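Local coordinates for DUF1254 domain-containing protein (Vibrio parahaemolyticus, PDB 3U07), which is of unknown function but combines DUF1254 and DUF1214 family regions in one chain and is probably exported from the cytoplasm, at residues D28-A33 and Q240-E245; Y34-S39 and A293-F298; H269-A274 and G301-Q306; D279-L284 and L309-A314. The protein carries 2 engineered substitutions. All coordinates share one frame; numbering follows the deposited sequence.

Contacts 1 to 3 involve helices 26-52, 253-273 and 295-305, and contact 4 continues into the loops that follow 253-273 and 295-305; no active site has been identified for this protein of unknown function. Contacts 1 and 2 use successive turns of helix 26-52, with centres 12 Å apart, and meet where Val244 packs on Tyr36. Contacts 2 and 3 share helix 295-305; their centres are 10 Å apart, and Asp296 OD2 probably hydrogen-bonds His269 NE2 at 2.8 Å. Contact 4 follows at a centre distance of 14 Å from contact 3, joined to it by packing of Leu283 CB on Gly301 CA at 3.8 Å. Contacts 1 and 4 do not touch: their nearest atoms are about 15 Å apart.

Contact 1 (D28-A33 and Q240-E245); sequences DLAEDA and QSIGVE
Ile242 packs against Leu29, Ala30 and Ala33 on one side of helix 26-52, and its CA comes within 6.1 Å of the CA of Ala30. The apolar contacts carry most of the interface, and each branch of the isoleucine has its own place. Ile242 CG2, anti to the backbone N (chi1 of CG1 -59°), reaches Ala33 CB at 3.8 Å. Ile242 CG1 touches both Ala33 CB and, at 4.0 Å, Leu29 CG. A chi2 of -60° then turns CD1 to the helix backbone, where Ile242 CD1 rests 3.7 Å from Ala30 N and 4.0 Å from Ala30 CB. The side chains of Leu29 and Ile242 cross obliquely. Two residues further along the loop, Val244 CG2 adds a looser contact of 4.2 Å to Ala33 CB, while its side chain also packs on Leu223 and Leu216 of helix 215-224.

The mixed contact is Ser241 OG with Leu29 CD2, 3.5 Å apart, a hydroxyl beside a methyl. The loop's polar backbone is held from other directions: Asn220 bonds both Gly243 O and Glu245 N, and Gln255 bonds Ser241 O. Leu258 of helix 253-273 touches both Ala30 and Ile242.

Since the two segments share no hydrogen bond or ion pair, their mutual contact rests on van der Waals fit and on burial of methyl groups, with alanines letting the isoleucine come close to the helix.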
loop_
_atom_site.group_PDB
_atom_site.type_symbol
_atom_site.label_atom_id
_atom_site.label_comp_id
_atom_site.label_asym_id
_atom_site.label_seq_id
_atom_site.Cartn_x
_atom_site.Cartn_y
_atom_site.Cartn_z
ATOM N N ASP A 28 -12.162 28.983 -2.885
ATOM C CA ASP A 28 -12.652 27.681 -3.323
ATOM C C ASP A 28 -11.570 27.003 -4.165
ATOM O O ASP A 28 -11.285 25.816 -3.998
ATOM C CB ASP A 28 -13.924 27.833 -4.168
ATOM C CG ASP A 28 -15.124 28.282 -3.353
ATOM O OD1 ASP A 28 -15.081 28.154 -2.110
ATOM O OD2 ASP A 28 -16.117 28.747 -3.958
ATOM N N LEU A 29 -10.965 27.767 -5.069
ATOM C CA LEU A 29 -9.924 27.228 -5.935
ATOM C C LEU A 29 -8.735 26.786 -5.093
ATOM O O LEU A 29 -8.181 25.707 -5.307
ATOM C CB LEU A 29 -9.489 28.275 -6.966
ATOM C CG LEU A 29 -8.664 27.760 -8.149
ATOM C CD1 LEU A 29 -9.389 26.596 -8.812
ATOM C CD2 LEU A 29 -8.440 28.884 -9.149
ATOM N N ALA A 30 -8.358 27.617 -4.124
ATOM C CA ALA A 30 -7.233 27.304 -3.245
ATOM C C ALA A 30 -7.472 25.995 -2.489
ATOM O O ALA A 30 -6.545 25.208 -2.294
ATOM C CB ALA A 30 -6.998 28.450 -2.262
ATOM N N GLU A 31 -8.711 25.760 -2.065
ATOM C CA GLU A 31 -9.036 24.529 -1.348
ATOM C C GLU A 31 -8.849 23.324 -2.266
ATOM O O GLU A 31 -8.263 22.312 -1.877
ATOM C CB GLU A 31 -10.485 24.546 -0.851
ATOM C CG GLU A 31 -10.877 23.267 -0.115
ATOM C CD GLU A 31 -12.333 23.255 0.322
ATOM O OE1 GLU A 31 -12.968 24.326 0.323
ATOM O OE2 GLU A 31 -12.838 22.170 0.679
ATOM N N ASP A 32 -9.363 23.429 -3.488
ATOM C CA ASP A 32 -9.230 22.335 -4.433
ATOM C C ASP A 32 -7.765 22.149 -4.822
ATOM O O ASP A 32 -7.312 21.027 -5.011
ATOM C CB ASP A 32 -10.080 22.593 -5.680
ATOM C CG ASP A 32 -11.571 22.588 -5.383
ATOM O OD1 ASP A 32 -11.993 21.872 -4.451
ATOM O OD2 ASP A 32 -12.322 23.287 -6.091
ATOM N N ALA A 33 -7.024 23.248 -4.934
ATOM C CA ALA A 33 -5.609 23.168 -5.295
ATOM C C ALA A 33 -4.860 22.362 -4.244
ATOM O O ALA A 33 -4.076 21.477 -4.573
ATOM C CB ALA A 33 -5.005 24.572 -5.414
ATOM N N GLN A 240 -3.288 26.696 -11.518
ATOM C CA GLN A 240 -2.138 27.526 -11.843
ATOM C C GLN A 240 -2.069 28.876 -11.126
ATOM O O GLN A 240 -1.002 29.287 -10.672
ATOM C CB GLN A 240 -2.092 27.746 -13.352
ATOM C CG GLN A 240 -0.776 28.290 -13.863
ATOM C CD GLN A 240 -0.715 28.272 -15.371
ATOM O OE1 GLN A 240 -1.288 29.133 -16.037
ATOM N NE2 GLN A 240 -0.032 27.275 -15.921
ATOM N N SER A 241 -3.196 29.568 -11.026
ATOM C CA SER A 241 -3.218 30.876 -10.372
ATOM C C SER A 241 -2.885 30.769 -8.890
ATOM O O SER A 241 -2.454 31.738 -8.268
ATOM C CB SER A 241 -4.590 31.536 -10.545
ATOM O OG SER A 241 -5.610 30.794 -9.893
ATOM N N ILE A 242 -3.080 29.583 -8.329
ATOM C CA ILE A 242 -2.799 29.358 -6.920
ATOM C C ILE A 242 -1.298 29.232 -6.690
ATOM O O ILE A 242 -0.825 29.415 -5.577
ATOM C CB ILE A 242 -3.513 28.080 -6.407
ATOM C CG1 ILE A 242 -5.026 28.216 -6.609
ATOM C CG2 ILE A 242 -3.200 27.848 -4.936
ATOM C CD1 ILE A 242 -5.652 29.394 -5.873
ATOM N N GLY A 243 -0.551 28.924 -7.747
ATOM C CA GLY A 243 0.891 28.788 -7.603
ATOM C C GLY A 243 1.401 27.357 -7.698
ATOM O O GLY A 243 2.591 27.099 -7.493
ATOM N N VAL A 244 0.504 26.418 -7.989
ATOM C CA VAL A 244 0.888 25.012 -8.132
ATOM C C VAL A 244 1.359 24.866 -9.567
ATOM O O VAL A 244 0.571 24.992 -10.503
ATOM C CB VAL A 244 -0.304 24.067 -7.900
ATOM C CG1 VAL A 244 0.171 22.611 -7.944
ATOM C CG2 VAL A 244 -0.953 24.382 -6.563
ATOM N N GLU A 245 2.644 24.592 -9.737
ATOM C CA GLU A 245 3.225 24.495 -11.068
ATOM C C GLU A 245 4.603 23.839 -10.955
ATOM O O GLU A 245 5.385 24.206 -10.081
ATOM C CB GLU A 245 3.352 25.908 -11.629
ATOM C CG GLU A 245 3.971 26.026 -13.002
ATOM C CD GLU A 245 4.067 27.476 -13.430
ATOM O OE1 GLU A 245 3.051 28.189 -13.314
ATOM O OE2 GLU A 245 5.149 27.900 -13.876
#

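Contact 2 (Y34-S39 and A293-F298); sequences YIYGYS and APRDIF
Ile35 and Arg295 meet where helix 26-52 passes the first turn of helix 295-305, with Pro294 at the N-cap position. Ile35 makes its contact through one branch: Ile35 CG2, anti to the backbone N, lies 3.5 Å from Asp296 CA and 4.0 Å from Arg295 CB. The carboxylate of Asp296 leads away from this methyl, and its OD2 bonds His269.

Arg295 is bent twice, at chi2 (-57°), which places CD, and at chi3 (86°), which places NE. Its aliphatic part runs beside Tyr36, pointing the same way, and Arg295 CD meets the ring edge near its plane, 4.0 Å from Tyr36 CD1. Ala293 O lies in the guanidinium plane (1° out) and accepts from both NE and NH2 of Arg295, the latter at 2.9 Å. Phe298 CG lies 3.5 Å above one face of the Arg295 guanidinium, offset toward the rim. Arg295 NH1 hydrogen-bonds Tyr119 OH and donates to a water oxygen 3.1 Å from Arg295 NH1. That water in turn donates to Tyr36 O. The phenol of Tyr36 bonds Asp232.

Ser39 OG stands 3.5 Å from both CD2 and CE2 of Phe298. A second water, 2.8 Å from Ser39 OG, donates to Phe298 O.

The arrangement is a buried helix-to-helix junction with apolar and aliphatic packing between the segments and two waters bridging polar atoms. It joins the N-terminal helix 26-52 to the start of helix 295-305.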
loop_
_atom_site.group_PDB
_atom_site.type_symbol
_atom_site.label_atom_id
_atom_site.label_comp_id
_atom_site.label_asym_id
_atom_site.label_seq_id
_atom_site.Cartn_x
_atom_site.Cartn_y
_atom_site.Cartn_z
ATOM N N TYR A 34 -5.107 22.659 -2.970
ATOM C CA TYR A 34 -4.434 21.924 -1.919
ATOM C C TYR A 34 -4.846 20.449 -1.912
ATOM O O TYR A 34 -4.009 19.569 -1.707
ATOM C CB TYR A 34 -4.730 22.522 -0.543
ATOM C CG TYR A 34 -4.149 21.679 0.568
ATOM C CD1 TYR A 34 -2.787 21.724 0.866
ATOM C CD2 TYR A 34 -4.945 20.776 1.269
ATOM C CE1 TYR A 34 -2.233 20.884 1.834
ATOM C CE2 TYR A 34 -4.398 19.931 2.240
ATOM C CZ TYR A 34 -3.047 19.992 2.514
ATOM O OH TYR A 34 -2.518 19.162 3.474
ATOM N N ILE A 35 -6.131 20.175 -2.123
ATOM C CA ILE A 35 -6.602 18.795 -2.120
ATOM C C ILE A 35 -5.940 17.990 -3.245
ATOM O O ILE A 35 -5.638 16.809 -3.064
ATOM C CB ILE A 35 -8.151 18.739 -2.190
ATOM C CG1 ILE A 35 -8.727 19.175 -0.831
ATOM C CG2 ILE A 35 -8.623 17.317 -2.508
ATOM C CD1 ILE A 35 -10.222 19.437 -0.838
ATOM N N TYR A 36 -5.701 18.620 -4.393
ATOM C CA TYR A 36 -5.011 17.936 -5.493
ATOM C C TYR A 36 -3.563 17.679 -5.059
ATOM O O TYR A 36 -3.024 16.586 -5.250
ATOM C CB TYR A 36 -4.997 18.802 -6.761
ATOM C CG TYR A 36 -3.818 18.519 -7.678
ATOM C CD1 TYR A 36 -3.812 17.413 -8.535
ATOM C CD2 TYR A 36 -2.678 19.322 -7.637
ATOM C CE1 TYR A 36 -2.693 17.112 -9.324
ATOM C CE2 TYR A 36 -1.554 19.032 -8.422
ATOM C CZ TYR A 36 -1.567 17.927 -9.258
ATOM O OH TYR A 36 -0.444 17.641 -10.006
ATOM N N GLY A 37 -2.946 18.691 -4.451
ATOM C CA GLY A 37 -1.561 18.571 -4.020
ATOM C C GLY A 37 -1.315 17.680 -2.819
ATOM O O GLY A 37 -0.208 17.156 -2.641
ATOM N N TYR A 38 -2.352 17.494 -2.009
ATOM C CA TYR A 38 -2.265 16.675 -0.798
ATOM C C TYR A 38 -1.578 15.324 -0.978
ATOM O O TYR A 38 -0.643 14.992 -0.245
ATOM C CB TYR A 38 -3.668 16.442 -0.226
ATOM C CG TYR A 38 -3.699 15.534 0.984
ATOM C CD1 TYR A 38 -3.431 16.026 2.263
ATOM C CD2 TYR A 38 -3.991 14.178 0.848
ATOM C CE1 TYR A 38 -3.457 15.185 3.381
ATOM C CE2 TYR A 38 -4.019 13.330 1.955
ATOM C CZ TYR A 38 -3.751 13.838 3.215
ATOM O OH TYR A 38 -3.782 12.996 4.305
ATOM N N SER A 39 -2.045 14.537 -1.940
ATOM C CA SER A 39 -1.461 13.215 -2.162
ATOM C C SER A 39 0.036 13.294 -2.462
ATOM O O SER A 39 0.821 12.497 -1.955
ATOM C CB SER A 39 -2.193 12.494 -3.300
ATOM O OG SER A 39 -3.554 12.281 -2.967
ATOM N N ALA A 293 -10.376 10.735 -11.598
ATOM C CA ALA A 293 -11.354 10.634 -10.518
ATOM C C ALA A 293 -11.283 11.871 -9.627
ATOM O O ALA A 293 -10.254 12.550 -9.584
ATOM C CB ALA A 293 -11.093 9.382 -9.695
ATOM N N PRO A 294 -12.376 12.178 -8.902
ATOM C CA PRO A 294 -12.440 13.340 -8.006
ATOM C C PRO A 294 -11.244 13.369 -7.052
ATOM O O PRO A 294 -10.891 12.347 -6.456
ATOM C CB PRO A 294 -13.765 13.136 -7.273
ATOM C CG PRO A 294 -14.608 12.445 -8.297
ATOM C CD PRO A 294 -13.640 11.418 -8.851
ATOM N N ARG A 295 -10.633 14.543 -6.906
ATOM C CA ARG A 295 -9.462 14.689 -6.046
ATOM C C ARG A 295 -9.674 14.464 -4.551
ATOM O O ARG A 295 -8.816 13.859 -3.900
ATOM C CB ARG A 295 -8.810 16.062 -6.253
ATOM C CG ARG A 295 -8.117 16.261 -7.604
ATOM C CD ARG A 295 -7.049 15.208 -7.851
ATOM N NE ARG A 295 -7.594 13.989 -8.440
ATOM C CZ ARG A 295 -6.867 12.913 -8.730
ATOM N NH1 ARG A 295 -5.564 12.909 -8.478
ATOM N NH2 ARG A 295 -7.437 11.847 -9.279
ATOM N N ASP A 296 -10.785 14.937 -3.984
ATOM C CA ASP A 296 -10.965 14.721 -2.551
ATOM C C ASP A 296 -11.112 13.240 -2.231
ATOM O O ASP A 296 -10.601 12.773 -1.217
ATOM C CB ASP A 296 -12.140 15.543 -1.981
ATOM C CG ASP A 296 -13.449 15.328 -2.720
ATOM O OD1 ASP A 296 -13.498 14.548 -3.691
ATOM O OD2 ASP A 296 -14.447 15.960 -2.312
ATOM N N ILE A 297 -11.771 12.490 -3.108
ATOM C CA ILE A 297 -11.927 11.058 -2.874
ATOM C C ILE A 297 -10.573 10.356 -3.082
ATOM O O ILE A 297 -10.187 9.497 -2.288
ATOM C CB ILE A 297 -13.006 10.450 -3.805
ATOM C CG1 ILE A 297 -14.342 11.165 -3.564
ATOM C CG2 ILE A 297 -13.158 8.949 -3.524
ATOM C CD1 ILE A 297 -15.460 10.729 -4.478
ATOM N N PHE A 298 -9.843 10.727 -4.132
ATOM C CA PHE A 298 -8.534 10.125 -4.385
ATOM C C PHE A 298 -7.636 10.387 -3.173
ATOM O O PHE A 298 -6.899 9.506 -2.714
ATOM C CB PHE A 298 -7.889 10.742 -5.631
ATOM C CG PHE A 298 -6.516 10.203 -5.935
ATOM C CD1 PHE A 298 -6.359 8.965 -6.551
ATOM C CD2 PHE A 298 -5.375 10.929 -5.589
ATOM C CE1 PHE A 298 -5.089 8.455 -6.819
ATOM C CE2 PHE A 298 -4.095 10.425 -5.852
ATOM C CZ PHE A 298 -3.956 9.184 -6.469
HETATM O O HOH W 1 -3.708 14.429 -6.449
HETATM O O HOH W 2 -4.203 9.637 -2.402
#

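Contact 3 (H269-A274 and G301-Q306); sequences HLVELA and GTYLGQ
Ala274 and Leu304 bring the chain closest, CA to CA 7.2 Å, as the C-terminal end of helix 253-273 passes the last turns of helix 295-305. That spacing leaves the meeting largely to side chains of 301-306 against side chains and carbonyl oxygens of 269-274. Tyr303 contributes most: its CB points toward the other helix, and chi1 -174° sets CG anti to the backbone N. Ala274 CB approaches the ring obliquely, 3.5 Å from CE2 and 3.7 Å from CD2 of Tyr303. Leu270 O stands 4.3 Å above one face of the Tyr303 ring, offset toward the rim near CE2. The phenol oxygen comes to Val271, whose CG2 lies 3.8 Å from Tyr303 OH, and the two side chains cross. At CD1 of the ring, Tyr38 of helix 26-52 adds its own packing.

Leu304 works from the next position. Leu304 CD2 reaches Ala274 CB at 4.2 Å, and Leu304 CD1 lies 3.8 Å from Ala274 O, so both methyls meet the same alanine; Met277 also touches this leucine.

With no hydrogen bond shared by the segments, the fit rests on van der Waals contact, chiefly of the Ala274 methyl with Tyr303 and Leu304.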
loop_
_atom_site.group_PDB
_atom_site.type_symbol
_atom_site.label_atom_id
_atom_site.label_comp_id
_atom_site.label_asym_id
_atom_site.label_seq_id
_atom_site.Cartn_x
_atom_site.Cartn_y
_atom_site.Cartn_z
ATOM N N HIS A 269 -12.014 19.639 5.075
ATOM C CA HIS A 269 -12.836 18.878 4.147
ATOM C C HIS A 269 -12.465 17.394 4.137
ATOM O O HIS A 269 -13.343 16.531 4.128
ATOM C CB HIS A 269 -12.688 19.445 2.738
ATOM C CG HIS A 269 -13.460 18.691 1.703
ATOM N ND1 HIS A 269 -14.825 18.811 1.558
ATOM C CD2 HIS A 269 -13.061 17.787 0.777
ATOM C CE1 HIS A 269 -15.234 18.014 0.586
ATOM N NE2 HIS A 269 -14.183 17.381 0.097
ATOM N N LEU A 270 -11.170 17.096 4.135
ATOM C CA LEU A 270 -10.721 15.706 4.117
ATOM C C LEU A 270 -11.086 14.953 5.390
ATOM O O LEU A 270 -11.430 13.769 5.347
ATOM C CB LEU A 270 -9.209 15.621 3.901
ATOM C CG LEU A 270 -8.652 16.046 2.541
ATOM C CD1 LEU A 270 -7.196 15.610 2.463
ATOM C CD2 LEU A 270 -9.450 15.415 1.407
ATOM N N VAL A 271 -10.995 15.631 6.527
ATOM C CA VAL A 271 -11.333 14.995 7.789
ATOM C C VAL A 271 -12.825 14.675 7.795
ATOM O O VAL A 271 -13.226 13.562 8.124
ATOM C CB VAL A 271 -10.994 15.913 8.983
ATOM C CG1 VAL A 271 -11.446 15.270 10.283
ATOM C CG2 VAL A 271 -9.498 16.172 9.020
ATOM N N GLU A 272 -13.641 15.646 7.403
ATOM C CA GLU A 272 -15.088 15.466 7.375
ATOM C C GLU A 272 -15.569 14.424 6.368
ATOM O O GLU A 272 -16.594 13.775 6.582
ATOM C CB GLU A 272 -15.769 16.806 7.083
ATOM C CG GLU A 272 -17.210 16.683 6.621
ATOM C CD GLU A 272 -17.812 18.015 6.220
ATOM O OE1 GLU A 272 -17.079 18.856 5.657
ATOM O OE2 GLU A 272 -19.024 18.212 6.452
ATOM N N LEU A 273 -14.834 14.263 5.273
ATOM C CA LEU A 273 -15.221 13.313 4.233
ATOM C C LEU A 273 -14.822 11.878 4.549
ATOM O O LEU A 273 -15.525 10.934 4.200
ATOM C CB LEU A 273 -14.598 13.728 2.899
ATOM C CG LEU A 273 -14.894 12.854 1.681
ATOM C CD1 LEU A 273 -16.387 12.889 1.370
ATOM C CD2 LEU A 273 -14.092 13.362 0.491
ATOM N N ALA A 274 -13.693 11.729 5.229
ATOM C CA ALA A 274 -13.145 10.423 5.572
ATOM C C ALA A 274 -14.103 9.301 5.977
ATOM O O ALA A 274 -14.235 8.310 5.258
ATOM C CB ALA A 274 -12.067 10.591 6.637
ATOM N N GLY A 301 -7.492 8.200 -0.169
ATOM C CA GLY A 301 -6.708 6.983 -0.294
ATOM C C GLY A 301 -5.457 7.117 0.550
ATOM O O GLY A 301 -5.037 6.171 1.217
ATOM N N THR A 302 -4.864 8.307 0.523
ATOM C CA THR A 302 -3.660 8.590 1.295
ATOM C C THR A 302 -4.020 8.815 2.770
ATOM O O THR A 302 -3.319 8.360 3.679
ATOM C CB THR A 302 -2.943 9.863 0.763
ATOM O OG1 THR A 302 -2.273 9.565 -0.469
ATOM C CG2 THR A 302 -1.929 10.374 1.779
ATOM N N TYR A 303 -5.119 9.526 2.992
ATOM C CA TYR A 303 -5.568 9.832 4.341
ATOM C C TYR A 303 -5.916 8.597 5.146
ATOM O O TYR A 303 -5.509 8.459 6.301
ATOM C CB TYR A 303 -6.787 10.753 4.293
ATOM C CG TYR A 303 -7.224 11.235 5.658
ATOM C CD1 TYR A 303 -6.493 12.203 6.343
ATOM C CD2 TYR A 303 -8.362 10.715 6.271
ATOM C CE1 TYR A 303 -6.887 12.644 7.600
ATOM C CE2 TYR A 303 -8.761 11.148 7.533
ATOM C CZ TYR A 303 -8.022 12.111 8.187
ATOM O OH TYR A 303 -8.417 12.554 9.423
ATOM N N LEU A 304 -6.661 7.693 4.539
ATOM C CA LEU A 304 -7.059 6.514 5.270
ATOM C C LEU A 304 -5.973 5.412 5.261
ATOM O O LEU A 304 -5.618 4.912 6.334
ATOM C CB LEU A 304 -8.429 6.025 4.734
ATOM C CG LEU A 304 -9.571 7.039 5.059
ATOM C CD1 LEU A 304 -10.867 6.690 4.337
ATOM C CD2 LEU A 304 -9.810 7.087 6.566
ATOM N N GLY A 305 -5.336 5.143 4.109
ATOM C CA GLY A 305 -4.318 4.087 4.078
ATOM C C GLY A 305 -3.182 4.177 3.069
ATOM O O GLY A 305 -2.963 3.282 2.237
ATOM N N GLN A 306 -2.401 5.237 3.216
ATOM C CA GLN A 306 -1.281 5.510 2.334
ATOM C C GLN A 306 -0.451 4.307 1.921
ATOM O O GLN A 306 -0.153 3.438 2.735
ATOM C CB GLN A 306 -0.382 6.590 2.948
ATOM C CG GLN A 306 0.638 7.180 1.979
ATOM C CD GLN A 306 1.567 8.172 2.659
ATOM O OE1 GLN A 306 2.035 7.929 3.770
ATOM N NE2 GLN A 306 1.847 9.292 1.992
#

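Contact 4 (D279-L284 and L309-A314); sequences DARTLL and LPPIEA
Arg281 crosses Pro311 at about a right angle; its aliphatic stem makes the contact while its charged end pairs within its own segment. Arg281 CB lies 4.2 Å from Pro311 CG. Arg281 CG, beside the backbone N (chi1 -59°), makes the closer touch, 3.5 Å from Pro311 CG. Beyond CD, chi3 (-57°) bends the chain and places NE. Arg281 NE bonds Asp279 OD1 at 3.1 Å on its syn lone pair, and Arg281 NH2 bonds Asp279 OD2 at 2.9 Å with an N-H...O angle of 162°, a side-on, two-nitrogen salt bridge. Separately, Arg281 N hydrogen-bonds Asp279 OD1 on its anti side, forming an Asx turn.

Across from it, Pro311 CB packs on Ala280 CB at 4.0 Å, while Pro311 CD lies 3.5 Å from Leu284 O. Leu284 CD1 approaches Leu309 O at 3.3 Å. Around the pair, Gln422 of helix 419-423 touches both Arg281 and Pro311.

The charge of Arg281 is probably balanced largely by Asp279 within its own segment. Only its aliphatic part is lent to the proline ring, and the two loops meet by apolar packing and contacts with carbonyl oxygens.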
loop_
_atom_site.group_PDB
_atom_site.type_symbol
_atom_site.label_atom_id
_atom_site.label_comp_id
_atom_site.label_asym_id
_atom_site.label_seq_id
_atom_site.Cartn_x
_atom_site.Cartn_y
_atom_site.Cartn_z
ATOM N N ASP A 279 -16.036 2.505 -0.597
ATOM C CA ASP A 279 -15.549 1.766 -1.765
ATOM C C ASP A 279 -14.052 1.961 -2.033
ATOM O O ASP A 279 -13.645 2.954 -2.642
ATOM C CB ASP A 279 -16.341 2.184 -3.002
ATOM C CG ASP A 279 -16.067 1.293 -4.187
ATOM O OD1 ASP A 279 -14.981 0.671 -4.216
ATOM O OD2 ASP A 279 -16.927 1.218 -5.088
ATOM N N ALA A 280 -13.241 0.998 -1.602
ATOM C CA ALA A 280 -11.791 1.070 -1.769
ATOM C C ALA A 280 -11.327 1.305 -3.209
ATOM O O ALA A 280 -10.267 1.887 -3.438
ATOM C CB ALA A 280 -11.141 -0.200 -1.216
ATOM N N ARG A 281 -12.114 0.855 -4.178
ATOM C CA ARG A 281 -11.748 1.020 -5.581
ATOM C C ARG A 281 -11.675 2.487 -6.010
ATOM O O ARG A 281 -11.095 2.814 -7.044
ATOM C CB ARG A 281 -12.748 0.272 -6.467
ATOM C CG ARG A 281 -12.838 -1.221 -6.180
ATOM C CD ARG A 281 -13.956 -1.840 -6.997
ATOM N NE ARG A 281 -15.237 -1.189 -6.731
ATOM C CZ ARG A 281 -16.351 -1.431 -7.416
ATOM N NH1 ARG A 281 -16.336 -2.311 -8.406
ATOM N NH2 ARG A 281 -17.474 -0.793 -7.117
ATOM N N THR A 282 -12.266 3.373 -5.215
ATOM C CA THR A 282 -12.249 4.791 -5.537
ATOM C C THR A 282 -11.116 5.488 -4.807
ATOM O O THR A 282 -10.842 6.654 -5.065
ATOM C CB THR A 282 -13.556 5.492 -5.114
ATOM O OG1 THR A 282 -13.663 5.469 -3.687
ATOM C CG2 THR A 282 -14.770 4.795 -5.722
ATOM N N LEU A 283 -10.456 4.759 -3.909
ATOM C CA LEU A 283 -9.384 5.309 -3.083
ATOM C C LEU A 283 -7.970 4.889 -3.430
ATOM O O LEU A 283 -7.024 5.650 -3.225
ATOM C CB LEU A 283 -9.624 4.930 -1.623
ATOM C CG LEU A 283 -11.001 5.236 -1.045
ATOM C CD1 LEU A 283 -11.114 4.617 0.342
ATOM C CD2 LEU A 283 -11.212 6.734 -0.998
ATOM N N LEU A 284 -7.830 3.661 -3.912
ATOM C CA LEU A 284 -6.527 3.115 -4.250
ATOM C C LEU A 284 -6.574 2.542 -5.650
ATOM O O LEU A 284 -7.405 1.690 -5.952
ATOM C CB LEU A 284 -6.152 2.027 -3.238
ATOM C CG LEU A 284 -6.110 2.479 -1.771
ATOM C CD1 LEU A 284 -5.931 1.275 -0.858
ATOM C CD2 LEU A 284 -4.960 3.472 -1.571
ATOM N N LEU A 309 -2.392 -1.193 -1.424
ATOM C CA LEU A 309 -2.572 -1.903 -2.688
ATOM C C LEU A 309 -3.981 -1.697 -3.227
ATOM O O LEU A 309 -4.921 -1.484 -2.460
ATOM C CB LEU A 309 -2.374 -3.408 -2.485
ATOM C CG LEU A 309 -0.976 -4.020 -2.491
ATOM C CD1 LEU A 309 -1.033 -5.424 -1.917
ATOM C CD2 LEU A 309 -0.436 -4.053 -3.921
ATOM N N PRO A 310 -4.140 -1.728 -4.559
ATOM C CA PRO A 310 -5.475 -1.561 -5.137
ATOM C C PRO A 310 -6.260 -2.766 -4.601
ATOM O O PRO A 310 -5.708 -3.856 -4.462
ATOM C CB PRO A 310 -5.212 -1.659 -6.637
ATOM C CG PRO A 310 -3.826 -1.043 -6.758
ATOM C CD PRO A 310 -3.099 -1.691 -5.602
ATOM N N PRO A 311 -7.553 -2.593 -4.301
ATOM C CA PRO A 311 -8.353 -3.704 -3.772
ATOM C C PRO A 311 -8.367 -5.040 -4.519
ATOM O O PRO A 311 -8.589 -6.080 -3.899
ATOM C CB PRO A 311 -9.745 -3.089 -3.637
ATOM C CG PRO A 311 -9.752 -2.015 -4.679
ATOM C CD PRO A 311 -8.391 -1.403 -4.522
ATOM N N ILE A 312 -8.126 -5.029 -5.827
ATOM C CA ILE A 312 -8.128 -6.271 -6.600
ATOM C C ILE A 312 -6.948 -7.162 -6.217
ATOM O O ILE A 312 -6.992 -8.375 -6.404
ATOM C CB ILE A 312 -8.097 -5.990 -8.129
ATOM C CG1 ILE A 312 -8.325 -7.293 -8.907
ATOM C CG2 ILE A 312 -6.767 -5.362 -8.523
ATOM C CD1 ILE A 312 -8.521 -7.088 -10.405
ATOM N N GLU A 313 -5.896 -6.559 -5.670
ATOM C CA GLU A 313 -4.722 -7.320 -5.256
ATOM C C GLU A 313 -4.877 -7.704 -3.791
ATOM O O GLU A 313 -4.503 -8.804 -3.381
ATOM C CB GLU A 313 -3.448 -6.488 -5.409
ATOM C CG GLU A 313 -3.189 -5.939 -6.803
ATOM C CD GLU A 313 -3.042 -7.026 -7.850
ATOM O OE1 GLU A 313 -2.726 -8.176 -7.482
ATOM O OE2 GLU A 313 -3.229 -6.724 -9.045
ATOM N N ALA A 314 -5.418 -6.780 -3.006
ATOM C CA ALA A 314 -5.619 -7.011 -1.580
ATOM C C ALA A 314 -6.688 -6.091 -1.011
ATOM O O ALA A 314 -6.645 -4.878 -1.194
ATOM C CB ALA A 314 -4.306 -6.805 -0.825
#